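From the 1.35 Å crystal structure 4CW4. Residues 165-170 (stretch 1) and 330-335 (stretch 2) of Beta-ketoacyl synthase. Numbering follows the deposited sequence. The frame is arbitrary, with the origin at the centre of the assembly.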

ATOM      1  N   LEU A 165      16.896  21.427 -10.576  1.00 13.51           N
ATOM      2  CA  LEU A 165      16.708  19.999 -10.827  1.00 13.72           C
ATOM      3  C   LEU A 165      17.200  19.700 -12.237  1.00 13.32           C
ATOM      4  O   LEU A 165      17.111  20.539 -13.129  1.00 14.02           O
ATOM      5  CB  LEU A 165      15.227  19.633 -10.723  1.00 13.91           C
ATOM      6  CG  LEU A 165      14.505  19.893  -9.400  1.00 15.20           C
ATOM      7  CD1 LEU A 165      13.016  19.623  -9.540  1.00 15.98           C
ATOM      8  CD2 LEU A 165      15.078  19.008  -8.307  1.00 17.34           C
ATOM      9  N   THR A 166      17.713  18.500 -12.456  1.00 13.57           N
ATOM     10  CA  THR A 166      18.116  18.113 -13.810  1.00 13.87           C
ATOM     11  C   THR A 166      16.907  17.841 -14.719  1.00 13.21           C
ATOM     12  O   THR A 166      17.039  17.829 -15.929  1.00 14.60           O
ATOM     13  CB  THR A 166      18.993  16.863 -13.797  1.00 15.21           C
ATOM     14  OG1 THR A 166      18.238  15.784 -13.254  1.00 15.29           O
ATOM     15  CG2 THR A 166      20.266  17.105 -12.967  1.00 16.28           C
ATOM     16  N   VAL A 167      15.747  17.612 -14.113  1.00 11.84           N
ATOM     17  CA  VAL A 167      14.491  17.321 -14.803  1.00 11.07           C
ATOM     18  C   VAL A 167      13.621  18.568 -14.775  1.00 11.72           C
ATOM     19  O   VAL A 167      13.481  19.199 -13.724  1.00 13.16           O
ATOM     20  CB  VAL A 167      13.774  16.151 -14.081  1.00 11.12           C
ATOM     21  CG1 VAL A 167      12.339  15.964 -14.562  1.00 12.02           C
ATOM     22  CG2 VAL A 167      14.588  14.875 -14.266  1.00 12.87           C
ATOM     23  N   LYS A 168      13.043  18.932 -15.919  1.00 11.10           N
ATOM     24  CA  LYS A 168      12.277  20.175 -16.012  1.00 10.81           C
ATOM     25  C   LYS A 168      10.821  19.957 -16.417  1.00 10.36           C
ATOM     26  O   LYS A 168      10.102  20.935 -16.569  1.00 11.54           O
ATOM     27  CB  LYS A 168      12.891  21.153 -17.037  1.00 11.61           C
ATOM     28  CG  LYS A 168      14.410  21.361 -16.963  1.00 13.06           C
ATOM     29  CD  LYS A 168      14.853  22.089 -15.727  1.00 13.65           C
ATOM     30  CE  LYS A 168      16.375  22.287 -15.726  1.00 13.87           C
ATOM     31  NZ  LYS A 168      16.806  22.909 -14.466  1.00 14.95           N
ATOM     32  N   SER A 169      10.411  18.703 -16.627  1.00  9.76           N
ATOM     33  CA  SER A 169       9.122  18.402 -17.245  1.00 11.02           C
ATOM     34  C   SER A 169       8.284  17.409 -16.447  1.00  9.47           C
ATOM     35  O   SER A 169       8.811  16.632 -15.679  1.00  9.66           O
ATOM     36  CB  SER A 169       9.340  17.881 -18.665  1.00 13.41           C
ATOM     37  OG  SER A 169      10.393  16.938 -18.698  1.00 13.80           O
ATOM     38  N   ALA A 170       6.974  17.469 -16.638  1.00  9.10           N
ATOM     39  CA  ALA A 170       6.024  16.585 -15.953  1.00  9.49           C
ATOM     40  C   ALA A 170       4.676  16.595 -16.645  1.00  9.43           C
ATOM     41  O   ALA A 170       4.349  17.554 -17.355  1.00 10.34           O
ATOM     42  CB  ALA A 170       5.847  17.015 -14.514  1.00  9.94           C
ATOM     43  N   ALA A 330      16.215   7.270 -13.718  1.00 14.44           N
ATOM     44  CA  ALA A 330      14.944   6.811 -14.296  1.00 13.51           C
ATOM     45  C   ALA A 330      14.223   7.830 -15.152  1.00 11.48           C
ATOM     46  O   ALA A 330      13.381   7.444 -15.970  1.00 12.27           O
ATOM     47  CB  ALA A 330      14.016   6.344 -13.188  1.00 15.25           C
ATOM     48  N   LEU A 331      14.492   9.123 -14.941  1.00 11.06           N
ATOM     49  CA  LEU A 331      13.714  10.187 -15.589  1.00 11.28           C
ATOM     50  C   LEU A 331      14.436  10.806 -16.763  1.00 11.45           C
ATOM     51  O   LEU A 331      15.660  10.835 -16.798  1.00 12.43           O
ATOM     52  CB  LEU A 331      13.383  11.305 -14.608  1.00 11.04           C
ATOM     53  CG  LEU A 331      12.645  10.890 -13.327  1.00 10.06           C
ATOM     54  CD1 LEU A 331      12.365  12.127 -12.487  1.00 10.97           C
ATOM     55  CD2 LEU A 331      11.357  10.119 -13.634  1.00 12.18           C
ATOM     56  N   ALA A 332      13.655  11.319 -17.714  1.00 10.79           N
ATOM     57  CA  ALA A 332      14.202  12.112 -18.812  1.00 10.40           C
ATOM     58  C   ALA A 332      14.664  13.462 -18.278  1.00 12.20           C
ATOM     59  O   ALA A 332      13.862  14.244 -17.780  1.00 11.95           O
ATOM     60  CB  ALA A 332      13.147  12.329 -19.868  1.00 11.42           C
ATOM     61  N   THR A 333      15.957  13.739 -18.410  1.00 12.45           N
ATOM     62  CA  THR A 333      16.508  15.024 -17.981  1.00 12.48           C
ATOM     63  C   THR A 333      16.613  15.989 -19.161  1.00 12.79           C
ATOM     64  O   THR A 333      16.547  15.585 -20.320  1.00 13.13           O
ATOM     65  CB  THR A 333      17.918  14.845 -17.430  1.00 14.50           C
ATOM     66  OG1 THR A 333      18.792  14.461 -18.492  1.00 14.98           O
ATOM     67  CG2 THR A 333      17.952  13.796 -16.314  1.00 14.59           C
ATOM     68  N   GLU A 334      16.765  17.273 -18.870  1.00 12.78           N
ATOM     69  CA  GLU A 334      17.027  18.231 -19.931  1.00 13.97           C
ATOM     70  C   GLU A 334      18.264  17.829 -20.743  1.00 14.70           C
ATOM     71  O   GLU A 334      18.244  17.850 -21.970  1.00 15.76           O
ATOM     72  CB  GLU A 334      17.188  19.635 -19.359  1.00 14.82           C
ATOM     73  CG  GLU A 334      17.527  20.703 -20.391  1.00 15.35           C
ATOM     74  CD  GLU A 334      17.459  22.090 -19.794  1.00 16.83           C
ATOM     75  OE1 GLU A 334      18.208  22.359 -18.822  1.00 18.09           O
ATOM     76  OE2 GLU A 334      16.662  22.911 -20.296  1.00 18.84           O
ATOM     77  N   GLU A 335      19.343  17.436 -20.079  1.00 15.42           N
ATOM     78  CA  GLU A 335      20.528  17.039 -20.823  1.00 18.49           C
ATOM     79  C   GLU A 335      20.278  15.811 -21.698  1.00 17.92           C
ATOM     80  O   GLU A 335      20.785  15.732 -22.816  1.00 18.97           O
ATOM     81  CB  GLU A 335      21.707  16.796 -19.887  1.00 22.29           C
ATOM     82  CG  GLU A 335      22.334  18.073 -19.360  1.00 25.48           C
ATOM     83  CD  GLU A 335      22.828  19.020 -20.466  1.00 28.74           C
ATOM     84  OE1 GLU A 335      23.340  18.564 -21.513  1.00 29.56           O
ATOM     85  OE2 GLU A 335      22.688  20.235 -20.282  1.00 30.43           O
TER
HETATM   86  O   HOH W   1      19.550  18.187 -17.153  1.00 17.38           O
HETATM   87  O   HOH W   2      13.166  17.048 -18.221  1.00 11.45           O
HETATM   88  O   HOH W   3      11.049  14.076 -17.389  1.00 19.17           O

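This is a small, mixed contact in which one direct backbone hydrogen bond, three bridging waters and a patch of apolar packing join a loop and the first residue of a strand to the residues leading into a helix and its first turn, burying 294 Å² over both sides.

The direct bond runs from E334 N to T166 O, 3.0 Å long and nearly straight at 163°. E334 opens the helix, where amide groups have no preceding turn to supply carbonyl partners, so a carbonyl from a distant part of the chain fills the need. T166 O serves the next amide as well: water 1 donates to T166 O (2.8 Å) and accepts from E335 N (3.0 Å). T333 is the N-cap, its hydroxyl capping a backbone N just past the stretch. Threonine suits this place because its methyl remains free to pack; T333 CG2 lies 3.7 Å from T166 OG1 and 4.1 Å from V167 CG2.

V167 is the apolar centre. With chi1 in the t rotamer, its CG2 comes to 3.8 Å from L331 CB and 3.6 Å from A332 O. A compact branched side chain buries its methyl here without any polar group to satisfy, and buried L331, its CA-to-CB bond toward stretch 1, is an apolar neighbour.

A332 O accepts a hydrogen bond from each of two waters. S169 OG stands 4.5 Å from A332 O, too far for a direct hydrogen bond, so waters 2 and 3 bridge them; a serine hydroxyl, able to donate or accept, suits both. Water 2 also accepts from K168 N (3.0 Å).

E334 is extended, chi1 and chi2 both t, bringing OE1 within 3.6 Å of K168 CE. Lysine's long aliphatic part reaches this carboxylate, while K168 NZ donates to L165 O at 2.7 Å and is also bonded elsewhere in the structure.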